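Aromatic amino acid beta-eliminating lyase/threonine aldolase (Exiguobacterium sibiricum, PDB 3LWS) belongs to the fold-type I enzymes that depend on pyridoxal phosphate, a cofactor held covalently on a lysine of the protein. Local coordinates at residues A[53-58]-A[250-255]; A[214-217]-A[221-224]. One frame throughout, in Å; residues are numbered along the deposited sequence.

How the contacts relate
Two ways of attaching helices to one protein core can be compared here. Contact 2 is entirely buried: strand 214-218 meets the start of helix 220-232, its close successor in the chain, through apolar side chains and a cysteine sulfur near the strand backbone. Contact 1 is only partly buried and joins helices distant in sequence, 49-60 and 241-254; it pairs an aromatic contact on the inside with a salt bridge nearer solvent. Along the chain contact 2 is nested within the loop that contact 1 closes. Their centres lie about 15 Å apart, yet they touch, with Phe-56 CB 4.3 Å from Ile-215 CG1, so helix 49-60 packs against the strand as well as against the second helix.

Contact 1: A[53-58]-A[250-255]; sequences EQKFAD and YYELRK
Phe-56 and Tyr-251 form a T-shaped aromatic pair that, with the salt bridge of Lys-55, joins helix 49-60 to helix 241-254 in this fold-type I enzyme. The helix axes come no nearer than 14.0 Å, too far for backbones to pack, and long side chains span the distance. Tyr-251 provides a face: its CB points at the other helix, and the ring lies across the path of the phenylalanine. Phe-56 comes in edge first, and its CZ sits over the middle of the tyrosine ring, 3.5 Å from Tyr-251 CG. The two ring planes meet at 79°, with centroids 4.7 Å apart, and the side chains slide past one another in opposite directions. On the other face of Tyr-251, toward the rim, lies Lys-255 CB from the next turn, so the tyrosine is packed from both sides. Phe-56 has further aromatic company in Phe-52 and Phe-204, the latter edge-to-face, while Tyr-251 also rests on Leu-208, two residues beyond Lys-206, the residue that carries pyridoxal phosphate. Through Leu-208 the pair borders the segment that follows the cofactor-bearing lysine.

Closer to solvent the chemistry turns ionic. Lys-55 reaches out at full stretch, with CG anti to the backbone N (chi1 177°) and every later torsion also extended, which carries its ammonium group across the space between the helices. There it meets Glu-252, whose chain bends back to bring the carboxylate around from the opposite direction. Asp-248, one turn earlier on the same helix, gives the ammonium a second acidic partner, so the charge is probably well neutralised. Lys-55 NZ approaches Glu-252 OE2 on the anti side, 24° out of the carboxylate plane, at a modelled 2.5 Å, shorter than such a bond usually is, so the exact length is doubtful.

Contact 2: A[214-217]-A[221-224]; sequences AILA and AFCQ
Leu-216 and Phe-222 carry this contact, in which a strand of the main sheet is met by the helix that follows it after a brief turn. Within segment 214-217 the backbone bonds alternate. Ala-214 pairs with Phe-68 of strand 64-68 on one flank, and Ile-215 with Ile-202 of strand 199-203 on the other. Leu-216 turns its side chain toward the helix. Its CG is anti to the backbone N (chi1 172°), and this sets the branch against the rim of the phenylalanine: Leu-216 CG lies 3.9 Å from Phe-222 CE2, near the plane of the ring. Both methyls share in the contact, Leu-216 CD2 also at 3.9 Å from Phe-222 CE2 and Leu-216 CD1 marginally farther. The two side chains cross at about a right angle; Leu-216 CD1 lies nearly in the ring plane beyond the CE2-CZ edge, while CD2 stands off to one side of it.

Stacking with Trp-82 and contacts to Ala-78 and Ile-81 fix the phenylalanine against helix 71-86, which Leu-216 also touches at Ala-78; the three elements thus share one apolar layer.

Ala-217 points its methyl away from helix 220-232 and contributes through its backbone instead. Its carbonyl carbon, Ala-217 C, is 4.4 Å from Cys-223 SG, and that sulfur lies 4.3 Å from Leu-216 O, a loose approach, longer than van der Waals contact and no bond. Antiparallel to both its neighbours, strand 214-218 is the reversed strand of the mixed seven-stranded sheet, in the order 1-7-6-5-4-2-3, that marks the large domain of fold-type I pyridoxal phosphate enzymes.

Contact 1: A[53-58]-A[250-255]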
ATOM      1  N   GLU A  53     -11.279 -11.964  -1.918  1.00 21.40           N
ATOM      2  CA  GLU A  53     -12.320 -11.082  -1.477  1.00 20.78           C
ATOM      3  C   GLU A  53     -13.614 -11.887  -1.269  1.00 22.04           C
ATOM      4  O   GLU A  53     -14.264 -11.745  -0.254  1.00 22.31           O
ATOM      5  CB  GLU A  53     -12.469  -9.919  -2.459  1.00 19.33           C
ATOM      6  CG  GLU A  53     -11.371  -8.847  -2.348  1.00 22.97           C
ATOM      7  CD  GLU A  53     -11.558  -7.626  -3.292  1.00 23.16           C
ATOM      8  OE1 GLU A  53     -12.414  -7.650  -4.220  1.00 20.83           O
ATOM      9  OE2 GLU A  53     -10.850  -6.627  -3.074  1.00 21.61           O
ATOM     10  N   GLN A  54     -13.970 -12.770  -2.202  1.00 22.99           N
ATOM     11  CA  GLN A  54     -15.207 -13.607  -2.049  1.00 23.89           C
ATOM     12  C   GLN A  54     -15.126 -14.521  -0.823  1.00 23.18           C
ATOM     13  O   GLN A  54     -16.080 -14.635  -0.044  1.00 24.70           O
ATOM     14  CB  GLN A  54     -15.416 -14.458  -3.306  1.00 24.85           C
ATOM     15  CG  GLN A  54     -15.643 -13.618  -4.566  1.00 32.54           C
ATOM     16  CD  GLN A  54     -15.561 -14.441  -5.870  1.00 43.31           C
ATOM     17  OE1 GLN A  54     -15.184 -15.627  -5.865  1.00 47.47           O
ATOM     18  NE2 GLN A  54     -15.924 -13.799  -6.994  1.00 36.24           N
ATOM     19  N   LYS A  55     -13.969 -15.163  -0.663  1.00 22.47           N
ATOM     20  CA  LYS A  55     -13.665 -15.987   0.490  1.00 22.31           C
ATOM     21  C   LYS A  55     -13.997 -15.294   1.800  1.00 22.32           C
ATOM     22  O   LYS A  55     -14.743 -15.829   2.636  1.00 21.42           O
ATOM     23  CB  LYS A  55     -12.175 -16.391   0.467  1.00 20.77           C
ATOM     24  CG  LYS A  55     -11.723 -17.206   1.665  1.00 23.35           C
ATOM     25  CD  LYS A  55     -10.341 -17.758   1.461  1.00 23.78           C
ATOM     26  CE  LYS A  55      -9.952 -18.657   2.625  1.00 23.16           C
ATOM     27  NZ  LYS A  55      -8.615 -19.285   2.480  1.00 19.48           N
ATOM     28  N   PHE A  56     -13.455 -14.092   1.969  1.00 22.88           N
ATOM     29  CA  PHE A  56     -13.672 -13.351   3.171  1.00 21.55           C
ATOM     30  C   PHE A  56     -14.992 -12.595   3.199  1.00 22.15           C
ATOM     31  O   PHE A  56     -15.486 -12.337   4.275  1.00 23.42           O
ATOM     32  CB  PHE A  56     -12.455 -12.494   3.506  1.00 21.91           C
ATOM     33  CG  PHE A  56     -11.351 -13.313   4.059  1.00 21.65           C
ATOM     34  CD1 PHE A  56     -11.349 -13.662   5.376  1.00 23.78           C
ATOM     35  CD2 PHE A  56     -10.410 -13.880   3.218  1.00 20.83           C
ATOM     36  CE1 PHE A  56     -10.367 -14.486   5.880  1.00 20.79           C
ATOM     37  CE2 PHE A  56      -9.439 -14.715   3.701  1.00 22.36           C
ATOM     38  CZ  PHE A  56      -9.417 -15.023   5.028  1.00 21.05           C
ATOM     39  N   ALA A  57     -15.620 -12.294   2.072  1.00 22.01           N
ATOM     40  CA  ALA A  57     -17.042 -11.904   2.166  1.00 23.85           C
ATOM     41  C   ALA A  57     -17.826 -13.055   2.847  1.00 23.83           C
ATOM     42  O   ALA A  57     -18.606 -12.836   3.743  1.00 25.20           O
ATOM     43  CB  ALA A  57     -17.621 -11.563   0.823  1.00 21.72           C
ATOM     44  N   ASP A  58     -17.541 -14.289   2.448  1.00 27.34           N
ATOM     45  CA  ASP A  58     -18.191 -15.470   3.016  1.00 26.06           C
ATOM     46  C   ASP A  58     -17.857 -15.674   4.468  1.00 26.24           C
ATOM     47  O   ASP A  58     -18.742 -15.969   5.253  1.00 26.32           O
ATOM     48  CB  ASP A  58     -17.760 -16.738   2.272  1.00 27.21           C
ATOM     49  CG  ASP A  58     -18.411 -16.886   0.923  1.00 33.56           C
ATOM     50  OD1 ASP A  58     -19.375 -16.142   0.600  1.00 37.39           O
ATOM     51  OD2 ASP A  58     -17.959 -17.791   0.183  1.00 41.37           O
ATOM     52  N   TYR A 250      -1.202 -17.250   5.939  1.00 19.95           N
ATOM     53  CA  TYR A 250      -1.140 -17.204   7.428  1.00 20.40           C
ATOM     54  C   TYR A 250      -2.516 -17.381   8.027  1.00 18.55           C
ATOM     55  O   TYR A 250      -2.653 -17.912   9.127  1.00 21.42           O
ATOM     56  CB  TYR A 250      -0.365 -15.977   7.933  1.00 18.28           C
ATOM     57  CG  TYR A 250       1.093 -16.162   7.590  1.00 18.95           C
ATOM     58  CD1 TYR A 250       1.865 -17.114   8.250  1.00 20.43           C
ATOM     59  CD2 TYR A 250       1.694 -15.442   6.572  1.00 19.09           C
ATOM     60  CE1 TYR A 250       3.164 -17.328   7.913  1.00 17.91           C
ATOM     61  CE2 TYR A 250       3.003 -15.652   6.235  1.00 17.88           C
ATOM     62  CZ  TYR A 250       3.724 -16.599   6.888  1.00 18.67           C
ATOM     63  OH  TYR A 250       5.040 -16.795   6.567  1.00 19.64           O
ATOM     64  N   TYR A 251      -3.545 -16.975   7.284  1.00 19.25           N
ATOM     65  CA  TYR A 251      -4.914 -17.276   7.684  1.00 20.80           C
ATOM     66  C   TYR A 251      -5.123 -18.798   7.736  1.00 21.48           C
ATOM     67  O   TYR A 251      -5.533 -19.331   8.769  1.00 22.29           O
ATOM     68  CB  TYR A 251      -5.958 -16.604   6.773  1.00 20.58           C
ATOM     69  CG  TYR A 251      -7.360 -17.020   7.117  1.00 20.39           C
ATOM     70  CD1 TYR A 251      -8.043 -16.425   8.177  1.00 21.93           C
ATOM     71  CD2 TYR A 251      -7.989 -18.062   6.429  1.00 21.05           C
ATOM     72  CE1 TYR A 251      -9.328 -16.823   8.521  1.00 20.13           C
ATOM     73  CE2 TYR A 251      -9.289 -18.466   6.775  1.00 19.49           C
ATOM     74  CZ  TYR A 251      -9.945 -17.853   7.818  1.00 22.28           C
ATOM     75  OH  TYR A 251     -11.215 -18.229   8.166  1.00 27.33           O
ATOM     76  N   GLU A 252      -4.826 -19.497   6.645  1.00 22.03           N
ATOM     77  CA  GLU A 252      -5.023 -20.941   6.649  1.00 23.06           C
ATOM     78  C   GLU A 252      -4.164 -21.593   7.726  1.00 23.06           C
ATOM     79  O   GLU A 252      -4.670 -22.461   8.459  1.00 24.12           O
ATOM     80  CB  GLU A 252      -4.769 -21.549   5.261  1.00 23.18           C
ATOM     81  CG  GLU A 252      -5.821 -21.157   4.271  1.00 23.87           C
ATOM     82  CD  GLU A 252      -7.219 -21.621   4.664  1.00 24.51           C
ATOM     83  OE1 GLU A 252      -7.343 -22.727   5.241  1.00 29.55           O
ATOM     84  OE2 GLU A 252      -8.183 -20.879   4.416  1.00 26.42           O
ATOM     85  N   LEU A 253      -2.937 -21.092   7.916  1.00 22.24           N
ATOM     86  CA  LEU A 253      -2.027 -21.627   8.942  1.00 22.43           C
ATOM     87  C   LEU A 253      -2.524 -21.459  10.380  1.00 23.06           C
ATOM     88  O   LEU A 253      -2.385 -22.369  11.188  1.00 20.09           O
ATOM     89  CB  LEU A 253      -0.643 -20.998   8.826  1.00 22.90           C
ATOM     90  CG  LEU A 253       0.502 -21.544   9.717  1.00 22.26           C
ATOM     91  CD1 LEU A 253       1.016 -22.914   9.194  1.00 21.68           C
ATOM     92  CD2 LEU A 253       1.654 -20.536   9.801  1.00 21.59           C
ATOM     93  N   ARG A 254      -3.117 -20.318  10.703  1.00 22.27           N
ATOM     94  CA  ARG A 254      -3.341 -19.995  12.106  1.00 21.82           C
ATOM     95  C   ARG A 254      -4.799 -19.850  12.532  1.00 23.82           C
ATOM     96  O   ARG A 254      -5.053 -19.626  13.708  1.00 25.00           O
ATOM     97  CB  ARG A 254      -2.547 -18.743  12.473  1.00 21.78           C
ATOM     98  CG  ARG A 254      -1.036 -18.941  12.432  1.00 22.06           C
ATOM     99  CD  ARG A 254      -0.268 -17.764  12.999  1.00 23.14           C
ATOM    100  NE  ARG A 254       1.180 -18.011  12.953  1.00 22.07           N
ATOM    101  CZ  ARG A 254       2.067 -17.347  12.192  1.00 22.16           C
ATOM    102  NH1 ARG A 254       1.702 -16.336  11.414  1.00 21.91           N
ATOM    103  NH2 ARG A 254       3.358 -17.688  12.233  1.00 21.48           N
ATOM    104  N   LYS A 255      -5.747 -20.022  11.606  1.00 22.93           N
ATOM    105  CA  LYS A 255      -7.163 -19.795  11.907  1.00 23.10           C
ATOM    106  C   LYS A 255      -7.691 -20.629  13.081  1.00 24.81           C
ATOM    107  O   LYS A 255      -8.595 -20.180  13.804  1.00 24.99           O
ATOM    108  CB  LYS A 255      -8.041 -19.978  10.661  1.00 23.74           C
ATOM    109  CG  LYS A 255      -7.984 -21.353  10.016  1.00 24.26           C
ATOM    110  CD  LYS A 255      -8.918 -21.421   8.820  1.00 28.70           C
ATOM    111  CE  LYS A 255      -8.835 -22.731   8.099  1.00 32.52           C
ATOM    112  NZ  LYS A 255      -8.927 -23.897   8.988  1.00 41.37           N
TER

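Contact 2: A[214-217]-A[221-224]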
ATOM      1  N   ALA A 214      -5.424  -5.768   4.790  1.00 18.35           N
ATOM      2  CA  ALA A 214      -6.727  -5.714   5.485  1.00 16.12           C
ATOM      3  C   ALA A 214      -7.873  -6.096   4.575  1.00 15.78           C
ATOM      4  O   ALA A 214      -7.759  -6.031   3.358  1.00 18.22           O
ATOM      5  CB  ALA A 214      -6.952  -4.308   6.027  1.00 14.90           C
ATOM      6  N   ILE A 215      -8.981  -6.520   5.171  1.00 16.83           N
ATOM      7  CA  ILE A 215     -10.246  -6.666   4.467  1.00 17.85           C
ATOM      8  C   ILE A 215     -11.312  -5.751   5.101  1.00 16.61           C
ATOM      9  O   ILE A 215     -11.464  -5.730   6.277  1.00 17.45           O
ATOM     10  CB  ILE A 215     -10.750  -8.156   4.453  1.00 16.50           C
ATOM     11  CG1 ILE A 215     -10.066  -8.971   3.355  1.00 18.83           C
ATOM     12  CG2 ILE A 215     -12.237  -8.198   4.279  1.00 15.07           C
ATOM     13  CD1 ILE A 215     -10.588  -8.758   1.930  1.00 16.98           C
ATOM     14  N   LEU A 216     -11.996  -4.970   4.269  1.00 18.72           N
ATOM     15  CA  LEU A 216     -13.169  -4.193   4.639  1.00 18.16           C
ATOM     16  C   LEU A 216     -14.358  -4.877   3.983  1.00 18.25           C
ATOM     17  O   LEU A 216     -14.367  -5.021   2.767  1.00 20.44           O
ATOM     18  CB  LEU A 216     -13.069  -2.777   4.066  1.00 15.49           C
ATOM     19  CG  LEU A 216     -14.329  -1.916   4.234  1.00 14.77           C
ATOM     20  CD1 LEU A 216     -14.645  -1.746   5.751  1.00 16.33           C
ATOM     21  CD2 LEU A 216     -14.119  -0.543   3.503  1.00 12.89           C
ATOM     22  N   ALA A 217     -15.330  -5.311   4.766  1.00 18.86           N
ATOM     23  CA  ALA A 217     -16.463  -6.055   4.219  1.00 20.12           C
ATOM     24  C   ALA A 217     -17.784  -5.418   4.653  1.00 20.33           C
ATOM     25  O   ALA A 217     -17.897  -4.790   5.713  1.00 18.52           O
ATOM     26  CB  ALA A 217     -16.385  -7.511   4.623  1.00 17.13           C
ATOM     27  N   ALA A 221     -23.119  -2.323  -2.428  1.00 19.25           N
ATOM     28  CA  ALA A 221     -22.983  -0.898  -2.839  1.00 21.38           C
ATOM     29  C   ALA A 221     -21.905  -0.159  -2.037  1.00 21.41           C
ATOM     30  O   ALA A 221     -21.118   0.587  -2.593  1.00 23.41           O
ATOM     31  CB  ALA A 221     -24.316  -0.147  -2.701  1.00 22.73           C
ATOM     32  N   PHE A 222     -21.897  -0.378  -0.730  1.00 21.65           N
ATOM     33  CA  PHE A 222     -20.827   0.082   0.175  1.00 21.15           C
ATOM     34  C   PHE A 222     -19.415  -0.310  -0.344  1.00 20.16           C
ATOM     35  O   PHE A 222     -18.509   0.530  -0.475  1.00 18.95           O
ATOM     36  CB  PHE A 222     -21.089  -0.490   1.573  1.00 19.71           C
ATOM     37  CG  PHE A 222     -20.007  -0.198   2.572  1.00 20.03           C
ATOM     38  CD1 PHE A 222     -20.013   0.994   3.291  1.00 17.86           C
ATOM     39  CD2 PHE A 222     -18.997  -1.143   2.815  1.00 18.85           C
ATOM     40  CE1 PHE A 222     -19.035   1.267   4.187  1.00 19.45           C
ATOM     41  CE2 PHE A 222     -18.024  -0.892   3.713  1.00 20.06           C
ATOM     42  CZ  PHE A 222     -18.010   0.335   4.399  1.00 18.55           C
ATOM     43  N   CYS A 223     -19.241  -1.579  -0.664  1.00 18.65           N
ATOM     44  CA  CYS A 223     -17.951  -2.046  -1.202  1.00 20.08           C
ATOM     45  C   CYS A 223     -17.616  -1.431  -2.555  1.00 20.48           C
ATOM     46  O   CYS A 223     -16.465  -1.209  -2.833  1.00 20.52           O
ATOM     47  CB  CYS A 223     -17.889  -3.583  -1.260  1.00 19.71           C
ATOM     48  SG  CYS A 223     -17.875  -4.288   0.398  1.00 21.05           S
ATOM     49  N   GLN A 224     -18.611  -1.148  -3.395  1.00 21.16           N
ATOM     50  CA  GLN A 224     -18.341  -0.511  -4.691  1.00 20.75           C
ATOM     51  C   GLN A 224     -17.777   0.850  -4.508  1.00 20.77           C
ATOM     52  O   GLN A 224     -16.833   1.234  -5.185  1.00 21.55           O
ATOM     53  CB  GLN A 224     -19.595  -0.395  -5.562  1.00 22.71           C
ATOM     54  CG  GLN A 224     -20.035  -1.691  -6.164  1.00 29.78           C
ATOM     55  CD  GLN A 224     -21.498  -1.655  -6.575  1.00 40.14           C
ATOM     56  OE1 GLN A 224     -22.036  -0.595  -6.904  1.00 45.33           O
ATOM     57  NE2 GLN A 224     -22.155  -2.813  -6.533  1.00 43.76           N
TER